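Local structure of D-hydantoinase (Ralstonia pickettii, 1NFG) at residues A152-N157 / N184-D189; I204-S209 / K282-P287; D277-K282 / W317-H322. The protein probably catalyses the stereospecific hydrolysis of the cyclic amide bond of D-hydantoin derivatives, using two zinc ions per subunit. All coordinates share one frame; numbering follows the deposited sequence.

Overall arrangement
The three contacts tie together loops and helices of an amidohydrolase TIM barrel, contacts 1 and 2 beside the zinc site and contact 3 at the surface. Contact 1 sets the loop of Tyr153 against the start of helix 185-197, with the Ala152 side chain about 8 Å from a zinc ion. Contact 2, its centre about 14 Å from that of contact 1, holds the 282-287 loop, whose Thr286 side chain is about 6 Å from zinc. The two meet where Tyr153 OH lies 3.3 Å from Thr286 CB, both residues probable substrate binders. Contact 3, centred about 12 Å from contact 2, shares Lys282 with it; its nearest atoms stay about 8 Å from those of contact 1.

Contact 1: A152-N157 / N184-D189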
ATOM      1  N   ALA A 152     -20.087 -13.510 -10.497  1.00 26.08           N
ATOM      2  CA  ALA A 152     -21.339 -12.785 -10.323  1.00 27.56           C
ATOM      3  C   ALA A 152     -22.408 -13.431 -11.199  1.00 30.81           C
ATOM      4  O   ALA A 152     -22.149 -14.452 -11.841  1.00 30.51           O
ATOM      5  CB  ALA A 152     -21.161 -11.326 -10.701  1.00 25.88           C
ATOM      6  N   TYR A 153     -23.599 -12.826 -11.224  1.00 34.15           N
ATOM      7  CA  TYR A 153     -24.741 -13.325 -11.996  1.00 35.76           C
ATOM      8  C   TYR A 153     -25.311 -14.600 -11.378  1.00 37.54           C
ATOM      9  O   TYR A 153     -25.168 -15.693 -11.928  1.00 37.19           O
ATOM     10  CB  TYR A 153     -24.341 -13.596 -13.444  1.00 36.44           C
ATOM     11  CG  TYR A 153     -23.813 -12.382 -14.169  1.00 39.34           C
ATOM     12  CD1 TYR A 153     -24.481 -11.158 -14.103  1.00 39.89           C
ATOM     13  CD2 TYR A 153     -22.669 -12.467 -14.960  1.00 40.53           C
ATOM     14  CE1 TYR A 153     -24.023 -10.046 -14.816  1.00 40.93           C
ATOM     15  CE2 TYR A 153     -22.200 -11.365 -15.677  1.00 41.07           C
ATOM     16  CZ  TYR A 153     -22.881 -10.158 -15.603  1.00 42.30           C
ATOM     17  OH  TYR A 153     -22.423  -9.072 -16.328  1.00 44.04           O
ATOM     18  N   ARG A 154     -25.959 -14.442 -10.230  1.00 39.78           N
ATOM     19  CA  ARG A 154     -26.560 -15.554  -9.499  1.00 41.44           C
ATOM     20  C   ARG A 154     -27.545 -16.330 -10.374  1.00 42.80           C
ATOM     21  O   ARG A 154     -28.306 -15.739 -11.149  1.00 41.95           O
ATOM     22  CB  ARG A 154     -27.301 -15.018  -8.272  1.00 42.63           C
ATOM     23  CG  ARG A 154     -27.553 -16.046  -7.187  1.00 43.83           C
ATOM     24  CD  ARG A 154     -26.282 -16.299  -6.412  1.00 45.30           C
ATOM     25  NE  ARG A 154     -26.479 -17.196  -5.281  1.00 46.07           N
ATOM     26  CZ  ARG A 154     -25.537 -17.466  -4.383  1.00 48.73           C
ATOM     27  NH1 ARG A 154     -24.339 -16.904  -4.487  1.00 49.27           N
ATOM     28  NH2 ARG A 154     -25.782 -18.301  -3.381  1.00 50.68           N
ATOM     29  N   GLY A 155     -27.530 -17.655 -10.239  1.00 43.38           N
ATOM     30  CA  GLY A 155     -28.433 -18.494 -11.011  1.00 43.81           C
ATOM     31  C   GLY A 155     -28.415 -18.241 -12.509  1.00 43.82           C
ATOM     32  O   GLY A 155     -29.458 -18.250 -13.166  1.00 44.79           O
ATOM     33  N   MET A 156     -27.227 -18.010 -13.053  1.00 43.31           N
ATOM     34  CA  MET A 156     -27.079 -17.769 -14.478  1.00 41.52           C
ATOM     35  C   MET A 156     -25.665 -18.148 -14.903  1.00 38.77           C
ATOM     36  O   MET A 156     -25.486 -19.028 -15.735  1.00 38.61           O
ATOM     37  CB  MET A 156     -27.363 -16.303 -14.801  1.00 44.83           C
ATOM     38  CG  MET A 156     -27.608 -16.037 -16.279  1.00 50.18           C
ATOM     39  SD  MET A 156     -27.847 -14.279 -16.687  1.00 57.98           S
ATOM     40  CE  MET A 156     -26.214 -13.863 -17.409  1.00 54.91           C
ATOM     41  N   ASN A 157     -24.662 -17.501 -14.316  1.00 36.21           N
ATOM     42  CA  ASN A 157     -23.266 -17.784 -14.647  1.00 32.80           C
ATOM     43  C   ASN A 157     -22.404 -18.061 -13.420  1.00 31.51           C
ATOM     44  O   ASN A 157     -21.410 -18.778 -13.504  1.00 30.28           O
ATOM     45  CB  ASN A 157     -22.642 -16.605 -15.393  1.00 33.81           C
ATOM     46  CG  ASN A 157     -23.076 -16.520 -16.838  1.00 36.36           C
ATOM     47  OD1 ASN A 157     -24.263 -16.401 -17.143  1.00 39.07           O
ATOM     48  ND2 ASN A 157     -22.108 -16.569 -17.745  1.00 36.70           N
ATOM     49  N   ASN A 184     -18.383  -9.392  -6.820  1.00 20.44           N
ATOM     50  CA  ASN A 184     -19.010 -10.179  -5.777  1.00 18.94           C
ATOM     51  C   ASN A 184     -20.505 -10.101  -6.061  1.00 20.04           C
ATOM     52  O   ASN A 184     -21.167  -9.100  -5.749  1.00 18.94           O
ATOM     53  CB  ASN A 184     -18.695  -9.629  -4.395  1.00 16.96           C
ATOM     54  CG  ASN A 184     -19.316 -10.462  -3.298  1.00 16.89           C
ATOM     55  OD1 ASN A 184     -20.545 -10.560  -3.206  1.00 16.67           O
ATOM     56  ND2 ASN A 184     -18.477 -11.083  -2.465  1.00 11.37           N
ATOM     57  N   GLY A 185     -21.013 -11.168  -6.679  1.00 20.26           N
ATOM     58  CA  GLY A 185     -22.412 -11.246  -7.058  1.00 20.49           C
ATOM     59  C   GLY A 185     -23.398 -11.034  -5.935  1.00 20.35           C
ATOM     60  O   GLY A 185     -24.385 -10.315  -6.094  1.00 19.85           O
ATOM     61  N   ASP A 186     -23.136 -11.660  -4.798  1.00 20.77           N
ATOM     62  CA  ASP A 186     -24.020 -11.521  -3.661  1.00 21.53           C
ATOM     63  C   ASP A 186     -24.054 -10.077  -3.198  1.00 22.07           C
ATOM     64  O   ASP A 186     -25.127  -9.534  -2.929  1.00 24.04           O
ATOM     65  CB  ASP A 186     -23.571 -12.454  -2.544  1.00 21.46           C
ATOM     66  CG  ASP A 186     -23.545 -13.899  -2.993  1.00 21.80           C
ATOM     67  OD1 ASP A 186     -24.493 -14.301  -3.707  1.00 22.75           O
ATOM     68  OD2 ASP A 186     -22.594 -14.628  -2.638  1.00 22.37           O
ATOM     69  N   ALA A 187     -22.890  -9.440  -3.123  1.00 21.58           N
ATOM     70  CA  ALA A 187     -22.855  -8.049  -2.704  1.00 21.80           C
ATOM     71  C   ALA A 187     -23.715  -7.246  -3.671  1.00 21.63           C
ATOM     72  O   ALA A 187     -24.521  -6.416  -3.253  1.00 23.72           O
ATOM     73  CB  ALA A 187     -21.429  -7.527  -2.706  1.00 22.95           C
ATOM     74  N   ALA A 188     -23.553  -7.500  -4.965  1.00 20.22           N
ATOM     75  CA  ALA A 188     -24.340  -6.785  -5.965  1.00 21.35           C
ATOM     76  C   ALA A 188     -25.837  -7.037  -5.766  1.00 22.37           C
ATOM     77  O   ALA A 188     -26.628  -6.096  -5.715  1.00 21.03           O
ATOM     78  CB  ALA A 188     -23.922  -7.207  -7.364  1.00 20.29           C
ATOM     79  N   ASP A 189     -26.224  -8.304  -5.652  1.00 23.53           N
ATOM     80  CA  ASP A 189     -27.628  -8.641  -5.456  1.00 25.29           C
ATOM     81  C   ASP A 189     -28.218  -7.878  -4.284  1.00 26.20           C
ATOM     82  O   ASP A 189     -29.304  -7.306  -4.396  1.00 25.89           O
ATOM     83  CB  ASP A 189     -27.805 -10.140  -5.230  1.00 26.21           C
ATOM     84  CG  ASP A 189     -27.600 -10.939  -6.496  1.00 28.62           C
ATOM     85  OD1 ASP A 189     -27.994 -10.435  -7.575  1.00 28.31           O
ATOM     86  OD2 ASP A 189     -27.059 -12.068  -6.413  1.00 31.83           O
TER
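Arg154 reaches Asp186 because its CG stands anti to the backbone N (chi1 -160°) and the chain bends at chi2 (77°), carrying the guanidinium to the Asp186 carboxylate on the first turn of helix 185-197. Asp186 answers with CG on the side of its own backbone N, which brings the carboxylate out to meet it. The salt bridge runs from Arg154 NH1 to Asp186 OD1 at 2.7 Å, while OD2 of the same carboxylate stays 3.4 Å from NH1. One oxygen does the work, and with the guanidinium and carboxylate planes 65° apart the pair is not the flat, two-pronged kind. Asp189, a turn further along, approaches the root of the arginine instead: its OD2 lies 3.5 Å from Arg154 CB. Nearer the chain, at Ala152, the backbones close up, with Ala152 CA 3.8 Å from Gly185 CA, and a glycine with no side chain suits so close an approach. Asn184 is the N-cap of this helix, its OD1 accepting from Ala187 N at 2.6 Å; its ND2 bonds Glu217 and also Asp161 of a second subunit. Tyr153, probably a substrate binder, points away from the helix, and its ring meets that of His181, a zinc ligand. Asp186 thus pairs directly with the guanidinium, Asp189 OD2, 5.3 Å from Arg154 NE, probably adds only a longer-range attraction, and the ionic link ties Tyr153's loop to the helix start.

Contact 2: I204-S209 / K282-P287; sequences IYHALS and KYVFTP
His206 presents two different surfaces to the 282-287 loop: a flat face to Val284 and an edge to Phe285 and Thr286. Methyl CG1 of Val284 sits over the middle of the imidazole, 3.5 Å from its centroid and 15° off the ring normal, a CH-pi contact. A chi1 of 168° places the histidine ring beside its own carbonyl carbon and sends it off the short helix 204-208, across to the loop. At the ring's edge, NE2 donates to Phe285 O at 3.0 Å. The oxygen lies in the imidazole plane, but the donor stands well above the carbonyl plane, 68° out of it, so no lone pair of the peptide oxygen is used. Thr286 OG1, which hydrogen-bonds Asn335 OD1, lies at the same edge, 3.2 Å from His206 NE2. Val284 is the centre of an inverse gamma turn, which bends the loop just where the ring packs. Since NE2 donates, it probably carries a proton; in a buried setting, the bond and the methyl over the face together should hold the imidazole's rotation, next to Thr286, which by similarity binds substrate.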
ATOM      1  N   ILE A 204     -29.092   4.373 -13.675  1.00 33.70           N
ATOM      2  CA  ILE A 204     -27.996   4.755 -12.790  1.00 33.44           C
ATOM      3  C   ILE A 204     -27.768   3.739 -11.687  1.00 32.41           C
ATOM      4  O   ILE A 204     -26.631   3.487 -11.278  1.00 32.02           O
ATOM      5  CB  ILE A 204     -28.264   6.086 -12.102  1.00 35.45           C
ATOM      6  CG1 ILE A 204     -29.052   7.000 -13.040  1.00 39.91           C
ATOM      7  CG2 ILE A 204     -26.932   6.718 -11.691  1.00 33.02           C
ATOM      8  CD1 ILE A 204     -29.559   8.281 -12.381  1.00 44.03           C
ATOM      9  N   TYR A 205     -28.854   3.160 -11.198  1.00 30.45           N
ATOM     10  CA  TYR A 205     -28.746   2.190 -10.126  1.00 29.93           C
ATOM     11  C   TYR A 205     -28.066   0.896 -10.534  1.00 28.55           C
ATOM     12  O   TYR A 205     -27.727   0.068  -9.690  1.00 27.91           O
ATOM     13  CB  TYR A 205     -30.128   1.960  -9.514  1.00 30.90           C
ATOM     14  CG  TYR A 205     -30.603   3.228  -8.844  1.00 32.16           C
ATOM     15  CD1 TYR A 205     -29.962   3.705  -7.697  1.00 32.73           C
ATOM     16  CD2 TYR A 205     -31.588   4.024  -9.426  1.00 31.92           C
ATOM     17  CE1 TYR A 205     -30.280   4.948  -7.154  1.00 31.85           C
ATOM     18  CE2 TYR A 205     -31.915   5.274  -8.889  1.00 32.43           C
ATOM     19  CZ  TYR A 205     -31.253   5.729  -7.754  1.00 32.01           C
ATOM     20  OH  TYR A 205     -31.538   6.974  -7.239  1.00 32.53           O
ATOM     21  N   HIS A 206     -27.848   0.725 -11.831  1.00 27.61           N
ATOM     22  CA  HIS A 206     -27.145  -0.461 -12.284  1.00 26.93           C
ATOM     23  C   HIS A 206     -25.715  -0.273 -11.790  1.00 25.99           C
ATOM     24  O   HIS A 206     -25.083  -1.207 -11.311  1.00 25.41           O
ATOM     25  CB  HIS A 206     -27.151  -0.563 -13.813  1.00 26.90           C
ATOM     26  CG  HIS A 206     -26.209  -1.600 -14.347  1.00 25.97           C
ATOM     27  ND1 HIS A 206     -26.334  -2.941 -14.057  1.00 25.12           N
ATOM     28  CD2 HIS A 206     -25.102  -1.485 -15.120  1.00 26.00           C
ATOM     29  CE1 HIS A 206     -25.346  -3.609 -14.626  1.00 24.78           C
ATOM     30  NE2 HIS A 206     -24.583  -2.749 -15.276  1.00 26.15           N
ATOM     31  N   ALA A 207     -25.218   0.954 -11.903  1.00 25.74           N
ATOM     32  CA  ALA A 207     -23.863   1.272 -11.477  1.00 25.98           C
ATOM     33  C   ALA A 207     -23.739   1.316  -9.959  1.00 26.21           C
ATOM     34  O   ALA A 207     -22.865   0.664  -9.377  1.00 27.16           O
ATOM     35  CB  ALA A 207     -23.430   2.604 -12.076  1.00 25.65           C
ATOM     36  N   LEU A 208     -24.618   2.080  -9.317  1.00 25.30           N
ATOM     37  CA  LEU A 208     -24.579   2.207  -7.867  1.00 24.13           C
ATOM     38  C   LEU A 208     -24.776   0.867  -7.158  1.00 24.36           C
ATOM     39  O   LEU A 208     -24.267   0.668  -6.050  1.00 25.26           O
ATOM     40  CB  LEU A 208     -25.638   3.206  -7.402  1.00 22.69           C
ATOM     41  CG  LEU A 208     -25.551   4.579  -8.080  1.00 23.31           C
ATOM     42  CD1 LEU A 208     -26.657   5.482  -7.560  1.00 20.15           C
ATOM     43  CD2 LEU A 208     -24.188   5.201  -7.824  1.00 20.73           C
ATOM     44  N   SER A 209     -25.499  -0.054  -7.791  1.00 22.65           N
ATOM     45  CA  SER A 209     -25.745  -1.355  -7.179  1.00 23.17           C
ATOM     46  C   SER A 209     -24.511  -2.247  -7.211  1.00 22.54           C
ATOM     47  O   SER A 209     -24.474  -3.298  -6.567  1.00 21.63           O
ATOM     48  CB  SER A 209     -26.929  -2.064  -7.859  1.00 25.18           C
ATOM     49  OG  SER A 209     -26.671  -2.370  -9.219  1.00 28.10           O
ATOM     50  N   LYS A 282     -28.276   2.428 -22.749  1.00 26.30           N
ATOM     51  CA  LYS A 282     -27.263   2.008 -23.708  1.00 25.97           C
ATOM     52  C   LYS A 282     -25.940   1.705 -23.021  1.00 26.18           C
ATOM     53  O   LYS A 282     -25.177   0.850 -23.469  1.00 26.39           O
ATOM     54  CB  LYS A 282     -27.029   3.100 -24.749  1.00 25.45           C
ATOM     55  CG  LYS A 282     -28.208   3.362 -25.651  1.00 26.22           C
ATOM     56  CD  LYS A 282     -27.880   4.420 -26.678  1.00 25.43           C
ATOM     57  CE  LYS A 282     -29.077   4.722 -27.559  1.00 26.54           C
ATOM     58  NZ  LYS A 282     -28.740   5.760 -28.575  1.00 29.75           N
ATOM     59  N   TYR A 283     -25.680   2.402 -21.921  1.00 26.50           N
ATOM     60  CA  TYR A 283     -24.428   2.252 -21.192  1.00 26.03           C
ATOM     61  C   TYR A 283     -24.487   1.283 -20.044  1.00 25.33           C
ATOM     62  O   TYR A 283     -23.617   1.285 -19.175  1.00 26.26           O
ATOM     63  CB  TYR A 283     -23.971   3.623 -20.712  1.00 25.88           C
ATOM     64  CG  TYR A 283     -23.910   4.574 -21.870  1.00 26.99           C
ATOM     65  CD1 TYR A 283     -22.824   4.566 -22.738  1.00 27.66           C
ATOM     66  CD2 TYR A 283     -24.998   5.388 -22.181  1.00 27.80           C
ATOM     67  CE1 TYR A 283     -22.825   5.336 -23.890  1.00 30.31           C
ATOM     68  CE2 TYR A 283     -25.012   6.159 -23.330  1.00 29.47           C
ATOM     69  CZ  TYR A 283     -23.924   6.125 -24.181  1.00 30.86           C
ATOM     70  OH  TYR A 283     -23.941   6.863 -25.338  1.00 34.74           O
ATOM     71  N   VAL A 284     -25.510   0.442 -20.046  1.00 24.04           N
ATOM     72  CA  VAL A 284     -25.641  -0.544 -18.999  1.00 23.52           C
ATOM     73  C   VAL A 284     -24.822  -1.779 -19.356  1.00 24.98           C
ATOM     74  O   VAL A 284     -25.309  -2.705 -20.019  1.00 25.58           O
ATOM     75  CB  VAL A 284     -27.113  -0.950 -18.774  1.00 22.74           C
ATOM     76  CG1 VAL A 284     -27.190  -2.100 -17.781  1.00 19.39           C
ATOM     77  CG2 VAL A 284     -27.905   0.241 -18.257  1.00 20.81           C
ATOM     78  N   PHE A 285     -23.560  -1.769 -18.939  1.00 24.75           N
ATOM     79  CA  PHE A 285     -22.670  -2.901 -19.156  1.00 24.25           C
ATOM     80  C   PHE A 285     -22.011  -3.198 -17.819  1.00 23.60           C
ATOM     81  O   PHE A 285     -22.082  -2.384 -16.896  1.00 22.56           O
ATOM     82  CB  PHE A 285     -21.633  -2.605 -20.243  1.00 24.12           C
ATOM     83  CG  PHE A 285     -21.020  -1.243 -20.150  1.00 25.07           C
ATOM     84  CD1 PHE A 285     -20.095  -0.946 -19.159  1.00 24.70           C
ATOM     85  CD2 PHE A 285     -21.367  -0.256 -21.067  1.00 24.12           C
ATOM     86  CE1 PHE A 285     -19.525   0.314 -19.086  1.00 26.04           C
ATOM     87  CE2 PHE A 285     -20.802   1.004 -21.003  1.00 23.80           C
ATOM     88  CZ  PHE A 285     -19.879   1.294 -20.011  1.00 24.69           C
ATOM     89  N   THR A 286     -21.379  -4.360 -17.717  1.00 22.40           N
ATOM     90  CA  THR A 286     -20.765  -4.776 -16.470  1.00 21.77           C
ATOM     91  C   THR A 286     -19.308  -5.210 -16.598  1.00 21.31           C
ATOM     92  O   THR A 286     -18.948  -5.910 -17.542  1.00 21.61           O
ATOM     93  CB  THR A 286     -21.583  -5.937 -15.867  1.00 23.41           C
ATOM     94  OG1 THR A 286     -22.914  -5.480 -15.592  1.00 25.51           O
ATOM     95  CG2 THR A 286     -20.941  -6.459 -14.590  1.00 22.66           C
ATOM     96  N   PRO A 287     -18.449  -4.795 -15.645  1.00 20.86           N
ATOM     97  CA  PRO A 287     -18.804  -3.954 -14.498  1.00 19.45           C
ATOM     98  C   PRO A 287     -19.290  -2.586 -14.962  1.00 20.43           C
ATOM     99  O   PRO A 287     -19.132  -2.228 -16.130  1.00 22.39           O
ATOM    100  CB  PRO A 287     -17.505  -3.893 -13.710  1.00 18.80           C
ATOM    101  CG  PRO A 287     -16.945  -5.259 -13.921  1.00 18.29           C
ATOM    102  CD  PRO A 287     -17.144  -5.444 -15.415  1.00 21.55           C
TER

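Contact 3: D277-K282 / W317-H322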
ATOM      1  N   ASP A 277     -34.099  10.296 -21.045  1.00 43.13           N
ATOM      2  CA  ASP A 277     -34.958   9.480 -21.889  1.00 42.34           C
ATOM      3  C   ASP A 277     -34.505   8.044 -22.093  1.00 41.34           C
ATOM      4  O   ASP A 277     -34.558   7.511 -23.207  1.00 42.35           O
ATOM      5  CB  ASP A 277     -35.138  10.168 -23.240  1.00 44.46           C
ATOM      6  CG  ASP A 277     -35.585  11.606 -23.096  1.00 46.16           C
ATOM      7  OD1 ASP A 277     -36.527  11.852 -22.312  1.00 47.24           O
ATOM      8  OD2 ASP A 277     -34.998  12.485 -23.766  1.00 47.51           O
ATOM      9  N   PHE A 278     -34.064   7.416 -21.011  1.00 38.17           N
ATOM     10  CA  PHE A 278     -33.632   6.029 -21.056  1.00 35.38           C
ATOM     11  C   PHE A 278     -32.401   5.799 -21.935  1.00 34.40           C
ATOM     12  O   PHE A 278     -32.047   4.654 -22.213  1.00 35.06           O
ATOM     13  CB  PHE A 278     -34.795   5.144 -21.528  1.00 32.59           C
ATOM     14  CG  PHE A 278     -34.626   3.689 -21.195  1.00 30.96           C
ATOM     15  CD1 PHE A 278     -34.516   3.274 -19.874  1.00 29.11           C
ATOM     16  CD2 PHE A 278     -34.569   2.729 -22.203  1.00 31.05           C
ATOM     17  CE1 PHE A 278     -34.350   1.926 -19.560  1.00 30.48           C
ATOM     18  CE2 PHE A 278     -34.404   1.375 -21.900  1.00 30.01           C
ATOM     19  CZ  PHE A 278     -34.294   0.974 -20.576  1.00 30.03           C
ATOM     20  N   GLU A 279     -31.747   6.872 -22.374  1.00 32.92           N
ATOM     21  CA  GLU A 279     -30.546   6.725 -23.196  1.00 31.80           C
ATOM     22  C   GLU A 279     -29.467   6.022 -22.373  1.00 30.47           C
ATOM     23  O   GLU A 279     -28.689   5.214 -22.892  1.00 28.73           O
ATOM     24  CB  GLU A 279     -30.031   8.093 -23.655  1.00 33.29           C
ATOM     25  CG  GLU A 279     -30.810   8.716 -24.808  1.00 35.82           C
ATOM     26  CD  GLU A 279     -30.616   7.976 -26.127  1.00 37.08           C
ATOM     27  OE1 GLU A 279     -29.451   7.818 -26.559  1.00 36.55           O
ATOM     28  OE2 GLU A 279     -31.630   7.560 -26.734  1.00 37.40           O
ATOM     29  N   GLY A 280     -29.437   6.331 -21.079  1.00 29.19           N
ATOM     30  CA  GLY A 280     -28.463   5.723 -20.194  1.00 28.32           C
ATOM     31  C   GLY A 280     -28.468   4.209 -20.260  1.00 27.77           C
ATOM     32  O   GLY A 280     -27.473   3.560 -19.925  1.00 28.17           O
ATOM     33  N   ALA A 281     -29.587   3.637 -20.694  1.00 27.62           N
ATOM     34  CA  ALA A 281     -29.708   2.188 -20.800  1.00 27.08           C
ATOM     35  C   ALA A 281     -28.641   1.638 -21.743  1.00 27.20           C
ATOM     36  O   ALA A 281     -28.156   0.519 -21.560  1.00 27.50           O
ATOM     37  CB  ALA A 281     -31.094   1.813 -21.301  1.00 26.01           C
ATOM     38  N   LYS A 282     -28.276   2.428 -22.749  1.00 26.30           N
ATOM     39  CA  LYS A 282     -27.263   2.008 -23.708  1.00 25.97           C
ATOM     40  C   LYS A 282     -25.940   1.705 -23.021  1.00 26.18           C
ATOM     41  O   LYS A 282     -25.177   0.850 -23.469  1.00 26.39           O
ATOM     42  CB  LYS A 282     -27.029   3.100 -24.749  1.00 25.45           C
ATOM     43  CG  LYS A 282     -28.208   3.362 -25.651  1.00 26.22           C
ATOM     44  CD  LYS A 282     -27.880   4.420 -26.678  1.00 25.43           C
ATOM     45  CE  LYS A 282     -29.077   4.722 -27.559  1.00 26.54           C
ATOM     46  NZ  LYS A 282     -28.740   5.760 -28.575  1.00 29.75           N
ATOM     47  N   TRP A 317     -27.266  -5.760 -27.697  1.00 32.32           N
ATOM     48  CA  TRP A 317     -28.624  -5.727 -27.181  1.00 32.74           C
ATOM     49  C   TRP A 317     -29.269  -4.460 -27.724  1.00 33.93           C
ATOM     50  O   TRP A 317     -28.973  -3.357 -27.264  1.00 34.84           O
ATOM     51  CB  TRP A 317     -28.622  -5.703 -25.656  1.00 31.63           C
ATOM     52  CG  TRP A 317     -27.970  -6.893 -25.040  1.00 32.20           C
ATOM     53  CD1 TRP A 317     -26.931  -6.888 -24.154  1.00 32.97           C
ATOM     54  CD2 TRP A 317     -28.303  -8.270 -25.259  1.00 32.06           C
ATOM     55  NE1 TRP A 317     -26.593  -8.174 -23.810  1.00 33.69           N
ATOM     56  CE2 TRP A 317     -27.419  -9.044 -24.473  1.00 33.15           C
ATOM     57  CE3 TRP A 317     -29.260  -8.925 -26.044  1.00 32.37           C
ATOM     58  CZ2 TRP A 317     -27.462 -10.444 -24.447  1.00 33.00           C
ATOM     59  CZ3 TRP A 317     -29.305 -10.320 -26.018  1.00 32.72           C
ATOM     60  CH2 TRP A 317     -28.410 -11.063 -25.224  1.00 33.19           C
ATOM     61  N   LEU A 318     -30.134  -4.624 -28.718  1.00 34.15           N
ATOM     62  CA  LEU A 318     -30.814  -3.497 -29.334  1.00 34.48           C
ATOM     63  C   LEU A 318     -31.318  -2.536 -28.281  1.00 35.04           C
ATOM     64  O   LEU A 318     -31.889  -2.948 -27.271  1.00 35.09           O
ATOM     65  CB  LEU A 318     -31.996  -3.977 -30.174  1.00 34.70           C
ATOM     66  CG  LEU A 318     -31.701  -4.875 -31.372  1.00 35.09           C
ATOM     67  CD1 LEU A 318     -33.020  -5.282 -32.004  1.00 34.77           C
ATOM     68  CD2 LEU A 318     -30.819  -4.145 -32.378  1.00 33.80           C
ATOM     69  N   PHE A 319     -31.099  -1.249 -28.513  1.00 35.55           N
ATOM     70  CA  PHE A 319     -31.564  -0.258 -27.571  1.00 36.69           C
ATOM     71  C   PHE A 319     -33.079  -0.365 -27.513  1.00 39.01           C
ATOM     72  O   PHE A 319     -33.676  -0.273 -26.440  1.00 39.36           O
ATOM     73  CB  PHE A 319     -31.167   1.146 -28.017  1.00 34.29           C
ATOM     74  CG  PHE A 319     -31.711   2.226 -27.136  1.00 32.58           C
ATOM     75  CD1 PHE A 319     -31.466   2.210 -25.764  1.00 32.43           C
ATOM     76  CD2 PHE A 319     -32.474   3.257 -27.669  1.00 31.13           C
ATOM     77  CE1 PHE A 319     -31.976   3.206 -24.936  1.00 32.25           C
ATOM     78  CE2 PHE A 319     -32.989   4.259 -26.850  1.00 31.58           C
ATOM     79  CZ  PHE A 319     -32.740   4.234 -25.480  1.00 32.30           C
ATOM     80  N   LYS A 320     -33.694  -0.570 -28.675  1.00 41.61           N
ATOM     81  CA  LYS A 320     -35.141  -0.692 -28.743  1.00 44.01           C
ATOM     82  C   LYS A 320     -35.599  -2.111 -28.413  1.00 44.94           C
ATOM     83  O   LYS A 320     -36.264  -2.349 -27.404  1.00 47.06           O
ATOM     84  CB  LYS A 320     -35.647  -0.299 -30.124  1.00 44.93           C
ATOM     85  CG  LYS A 320     -37.150  -0.144 -30.151  1.00 50.24           C
ATOM     86  CD  LYS A 320     -37.658   0.368 -31.485  1.00 53.88           C
ATOM     87  CE  LYS A 320     -39.173   0.556 -31.456  1.00 55.10           C
ATOM     88  NZ  LYS A 320     -39.683   1.094 -32.751  1.00 57.03           N
ATOM     89  N   GLY A 321     -35.235  -3.067 -29.245  1.00 44.29           N
ATOM     90  CA  GLY A 321     -35.655  -4.425 -28.965  1.00 45.82           C
ATOM     91  C   GLY A 321     -35.311  -5.031 -27.605  1.00 46.24           C
ATOM     92  O   GLY A 321     -36.178  -5.619 -26.961  1.00 46.05           O
ATOM     93  N   HIS A 322     -34.070  -4.874 -27.149  1.00 47.29           N
ATOM     94  CA  HIS A 322     -33.629  -5.489 -25.893  1.00 47.61           C
ATOM     95  C   HIS A 322     -33.502  -4.639 -24.622  1.00 47.32           C
ATOM     96  O   HIS A 322     -33.995  -5.027 -23.561  1.00 46.75           O
ATOM     97  CB  HIS A 322     -32.304  -6.206 -26.154  1.00 48.90           C
ATOM     98  CG  HIS A 322     -32.319  -7.053 -27.388  1.00 50.72           C
ATOM     99  ND1 HIS A 322     -33.121  -8.166 -27.518  1.00 51.54           N
ATOM    100  CD2 HIS A 322     -31.667  -6.922 -28.567  1.00 50.89           C
ATOM    101  CE1 HIS A 322     -32.964  -8.683 -28.724  1.00 51.81           C
ATOM    102  NE2 HIS A 322     -32.086  -7.946 -29.381  1.00 51.59           N
TER
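This is a surface packing contact between two loops of the amidohydrolase TIM barrel: segment 277-282 lies between strand 257-262 and helix 292-303, and segment 317-322 follows strand 310-311. Phe319 is the residue the other segment gathers around. With chi1 at 176°, its side chain leaves the backbone trans to N and extends the ring across to the 277-282 turn. Lys282 runs over one face of that ring at about a right angle, its CE 3.7 Å from the Phe319 ring centroid in a CH-pi contact. The ammonium stands higher above the same face, NZ 4.9 Å from the Phe319 centroid and 20° off the normal, a cation-pi interaction. Lys282 NZ is also gripped by Glu279 OE1, a salt bridge of 3.0 Å made on the syn side of the carboxylate, which probably steadies the lysine where it crosses the phenyl. Glu279 OE2 lies 3.6 Å from Phe319 CE2, oblique to the ring. Phe278 meets Phe319 in a nearly parallel but slid-apart pair, planes at 27°, with little overlap of the rings. The methyl of Ala281 lies at the edge of the Phe319 ring, in its plane, and over one face of Phe278, toward its rim. Behind Phe319 its backbone N bonds Asp411, which also accepts from Lys320 N. At the edge of the Phe319 ring, near its plane, Phe278 O lies 3.1 Å from Phe319 CE1 and 3.4 Å from CZ.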